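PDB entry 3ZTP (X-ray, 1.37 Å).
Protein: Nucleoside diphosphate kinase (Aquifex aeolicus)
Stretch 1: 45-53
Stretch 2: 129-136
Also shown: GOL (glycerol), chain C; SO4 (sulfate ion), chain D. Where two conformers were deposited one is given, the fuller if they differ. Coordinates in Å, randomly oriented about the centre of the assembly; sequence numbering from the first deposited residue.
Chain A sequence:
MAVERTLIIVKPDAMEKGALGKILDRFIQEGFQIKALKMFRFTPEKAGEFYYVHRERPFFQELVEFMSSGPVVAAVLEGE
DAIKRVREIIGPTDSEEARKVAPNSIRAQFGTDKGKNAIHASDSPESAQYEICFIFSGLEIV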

# COMPACT_ATOMS: atom_id res chain seq x y z
N GLU A 45 -6.32 14.11 10.51
CA GLU A 45 -5.66 13.49 11.62
C GLU A 45 -4.22 13.09 11.29
O GLU A 45 -3.29 13.35 12.06
N LYS A 46 -4.03 12.49 10.13
CA LYS A 46 -2.69 12.04 9.70
C LYS A 46 -1.77 13.24 9.42
O LYS A 46 -0.60 13.20 9.76
N ALA A 47 -2.29 14.29 8.77
CA ALA A 47 -1.48 15.48 8.58
C ALA A 47 -1.04 16.07 9.92
O ALA A 47 0.11 16.49 10.08
N GLY A 48 -1.94 16.07 10.90
CA GLY A 48 -1.61 16.56 12.23
C GLY A 48 -0.52 15.75 12.93
O GLY A 48 0.37 16.31 13.60
N GLU A 49 -0.58 14.42 12.77
CA GLU A 49 0.45 13.55 13.31
C GLU A 49 1.79 13.75 12.61
O GLU A 49 2.83 13.76 13.25
N PHE A 50 1.76 13.88 11.29
CA PHE A 50 2.99 14.10 10.54
C PHE A 50 3.67 15.36 11.03
O PHE A 50 4.88 15.38 11.22
N TYR A 51 2.87 16.40 11.24
CA TYR A 51 3.37 17.71 11.67
C TYR A 51 3.24 17.95 13.18
O TYR A 51 3.12 19.09 13.63
N TYR A 52 3.29 16.88 13.96
CA TYR A 52 3.06 17.00 15.40
C TYR A 52 3.99 17.99 16.10
O TYR A 52 3.61 18.60 17.10
N VAL A 53 5.19 18.18 15.58
CA VAL A 53 6.14 19.13 16.18
C VAL A 53 5.61 20.57 16.13
O VAL A 53 5.96 21.40 16.98
N GLN A 129 14.11 10.53 9.13
CA GLN A 129 13.79 9.16 9.52
C GLN A 129 12.31 9.04 9.91
O GLN A 129 11.62 8.11 9.48
N TYR A 130 11.84 9.95 10.75
CA TYR A 130 10.42 9.97 11.14
C TYR A 130 9.49 10.15 9.97
O TYR A 130 8.49 9.44 9.81
N GLU A 131 9.78 11.13 9.13
CA GLU A 131 8.90 11.47 8.05
C GLU A 131 8.86 10.40 6.97
O GLU A 131 7.78 10.09 6.43
N ILE A 132 10.01 9.83 6.63
CA ILE A 132 10.03 8.73 5.66
C ILE A 132 9.17 7.58 6.16
O ILE A 132 8.34 7.09 5.41
N CYS A 133 9.36 7.16 7.41
CA CYS A 133 8.56 6.07 7.96
C CYS A 133 7.08 6.43 8.07
O CYS A 133 6.21 5.55 8.02
N PHE A 134 6.77 7.70 8.24
CA PHE A 134 5.37 8.05 8.34
C PHE A 134 4.64 7.75 7.03
O PHE A 134 3.47 7.34 7.04
N ILE A 135 5.31 7.96 5.90
CA ILE A 135 4.68 7.87 4.59
C ILE A 135 4.91 6.53 3.90
O ILE A 135 4.03 6.01 3.23
N PHE A 136 6.12 5.99 4.06
CA PHE A 136 6.56 4.81 3.32
C PHE A 136 7.10 3.74 4.23
O PHE A 136 7.98 4.02 5.05

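Two nearly antiparallel helices, far apart in sequence, meet through a small aromatic contact that is fastened by one tyrosine-to-backbone hydrogen bond and bridged at one margin by a glycerol. The axes of helix 45-50 and helix 129-135 run at 160° and approach no closer than 11.2 Å, a spacing filled by rings; the contact buries 384 Å² in total.

Phe50 and Phe134 form its centre, their CA atoms 6.9 Å apart. Phe134 points its CA-to-CB bond toward the first stretch, with chi1 t (-161°), whereas Phe50 leaves its helix sideways, also with chi1 t (-179°). The ring planes stand at 80° with centroids 5.7 Å apart, an offset edge-to-face pair in which Phe50 presents its edge to the face of Phe134; the closest ring atoms are Phe50 CD1 and Phe134 CD1, at 3.8 Å. Phe50 CB lies 4.3 Å from the centroid of the Phe134 ring and 17° off its normal, which supports a CH-pi contact. Beyond this pair, Phe50 CZ reaches Glu131 CG at 3.6 Å, and Phe50 CE1 reaches Ile135 CG1 at 4.1 Å. The Ile135 side chain (m, m) starts sideways, but its end comes nearer. Phe134 CZ in turn packs 3.6 Å from Glu49 CB and 4.0 Å from Lys46 CD, so the aliphatic parts of two charged side chains border the ring. Lys46 NZ and Glu49 OE1 make a long salt bridge of 3.6 Å.

One turn before Phe134, Tyr130 (chi1 t) also points toward the first stretch. Its OH donates a hydrogen bond to Glu49 O at 2.8 Å, reaching a carbonyl near the end of the helix; the weak bond from Tyr52 N to the same Glu49 O measures 3.2 Å. Tyr52, with chi1 p (81°), turns its edge toward the face of Tyr130: the centroids are 5.2 Å apart, the planes are at 69°, and Tyr52 CE1 lies 3.6 Å from Tyr130 CZ.

The glycerol, probably from the crystallisation liquor, links the stretches through two hydroxyls. Its O3 donates to Phe50 O at 2.8 Å and accepts from Val53 N at 3.1 Å, while its O2 donates to Glu131 OE2 at 2.7 Å. Tyr51 directs its CA-to-CB bond away from the second stretch; the end of its side chain comes nearer but makes no contact across, and Tyr51 OH donates a very short 2.5 Å hydrogen bond to sulfate O4. Ala47 and Ile132 likewise point away and make no contact across the stretches.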

# COMPACT_ATOMS: atom_id res chain seq x y z
CB GLU A 45 -6.48 12.27 12.04
CG GLU A 45 -7.92 12.58 12.54
CD GLU A 45 -8.87 13.23 11.50
OE1 GLU A 45 -8.97 12.80 10.32
OE2 GLU A 45 -9.58 14.19 11.90
CB LYS A 46 -2.74 11.08 8.50
CG LYS A 46 -3.31 9.70 8.80
CD LYS A 46 -2.41 8.86 9.65
CE LYS A 46 -3.04 7.49 9.91
NZ LYS A 46 -2.23 6.83 10.92
CB ALA A 47 -2.25 16.51 7.80
CB GLU A 49 0.03 12.09 13.18
CG GLU A 49 -1.14 11.72 14.10
CD GLU A 49 -1.62 10.29 13.90
OE1 GLU A 49 -1.07 9.54 13.06
OE2 GLU A 49 -2.57 9.92 14.63
CB PHE A 50 2.68 14.19 9.05
CG PHE A 50 3.91 14.38 8.18
CD1 PHE A 50 4.60 13.29 7.69
CD2 PHE A 50 4.37 15.64 7.86
CE1 PHE A 50 5.71 13.45 6.89
CE2 PHE A 50 5.52 15.81 7.08
CZ PHE A 50 6.18 14.70 6.59
CB TYR A 51 2.58 18.79 10.93
CG TYR A 51 2.97 18.93 9.49
CD1 TYR A 51 4.21 19.42 9.13
CD2 TYR A 51 2.09 18.59 8.48
CE1 TYR A 51 4.57 19.56 7.79
CE2 TYR A 51 2.43 18.74 7.16
CZ TYR A 51 3.68 19.22 6.83
OH TYR A 51 4.02 19.37 5.49
CB TYR A 52 3.17 15.62 16.05
CG TYR A 52 4.59 15.17 16.32
CD1 TYR A 52 5.33 14.51 15.35
CD2 TYR A 52 5.17 15.38 17.56
CE1 TYR A 52 6.62 14.09 15.60
CE2 TYR A 52 6.46 14.96 17.82
CZ TYR A 52 7.18 14.31 16.84
OH TYR A 52 8.46 13.90 17.09
CB VAL A 53 7.52 19.04 15.50
CG1 VAL A 53 8.42 20.19 15.93
CG2 VAL A 53 8.17 17.70 15.83
CB GLN A 129 14.68 8.75 10.68
CG GLN A 129 14.41 7.36 11.23
CD GLN A 129 15.40 6.96 12.31
OE1 GLN A 129 16.59 6.76 12.04
NE2 GLN A 129 14.92 6.87 13.55
CB TYR A 130 10.16 11.11 12.14
CG TYR A 130 8.69 11.30 12.48
CD1 TYR A 130 8.06 10.43 13.33
CD2 TYR A 130 7.92 12.33 11.92
CE1 TYR A 130 6.73 10.57 13.65
CE2 TYR A 130 6.57 12.47 12.22
CZ TYR A 130 5.98 11.58 13.09
OH TYR A 130 4.65 11.65 13.45
CB GLU A 131 9.37 12.78 7.42
CG GLU A 131 9.19 13.97 8.37
CD GLU A 131 9.69 15.27 7.81
OE1 GLU A 131 10.12 15.33 6.65
OE2 GLU A 131 9.64 16.27 8.56
CB ILE A 132 11.45 8.29 5.37
CG1 ILE A 132 12.18 9.38 4.59
CG2 ILE A 132 11.44 6.99 4.58
CD1 ILE A 132 13.69 9.15 4.45
CB CYS A 133 9.10 5.66 9.33
SG CYS A 133 10.65 4.73 9.23
CB PHE A 134 5.18 9.52 8.70
CG PHE A 134 3.82 9.81 9.26
CD1 PHE A 134 2.74 10.07 8.45
CD2 PHE A 134 3.63 9.72 10.61
CE1 PHE A 134 1.48 10.28 8.99
CE2 PHE A 134 2.37 9.93 11.17
CZ PHE A 134 1.29 10.20 10.35
CB ILE A 135 5.21 9.01 3.68
CG1 ILE A 135 4.96 10.38 4.32
CG2 ILE A 135 4.60 8.93 2.27
CD1 ILE A 135 3.51 10.67 4.67
CB PHE A 136 7.73 5.17 2.36
CG PHE A 136 7.34 6.08 1.22
CD1 PHE A 136 6.56 5.64 0.18
CD2 PHE A 136 7.78 7.38 1.22
CE1 PHE A 136 6.23 6.48 -0.87
CE2 PHE A 136 7.49 8.23 0.16
CZ PHE A 136 6.70 7.79 -0.86
C1 GOL C . 7.48 17.36 10.30
O1 GOL C . 7.80 18.66 10.76
C2 GOL C . 7.87 16.29 11.32
O2 GOL C . 9.24 15.99 11.25
C3 GOL C . 7.62 16.75 12.74
O3 GOL C . 6.28 17.15 12.89
S SO4 D . 6.47 22.23 5.65
O1 SO4 D . 7.30 22.81 4.60
O2 SO4 D . 7.34 21.62 6.66
O3 SO4 D . 5.69 23.25 6.36
O4 SO4 D . 5.55 21.28 5.10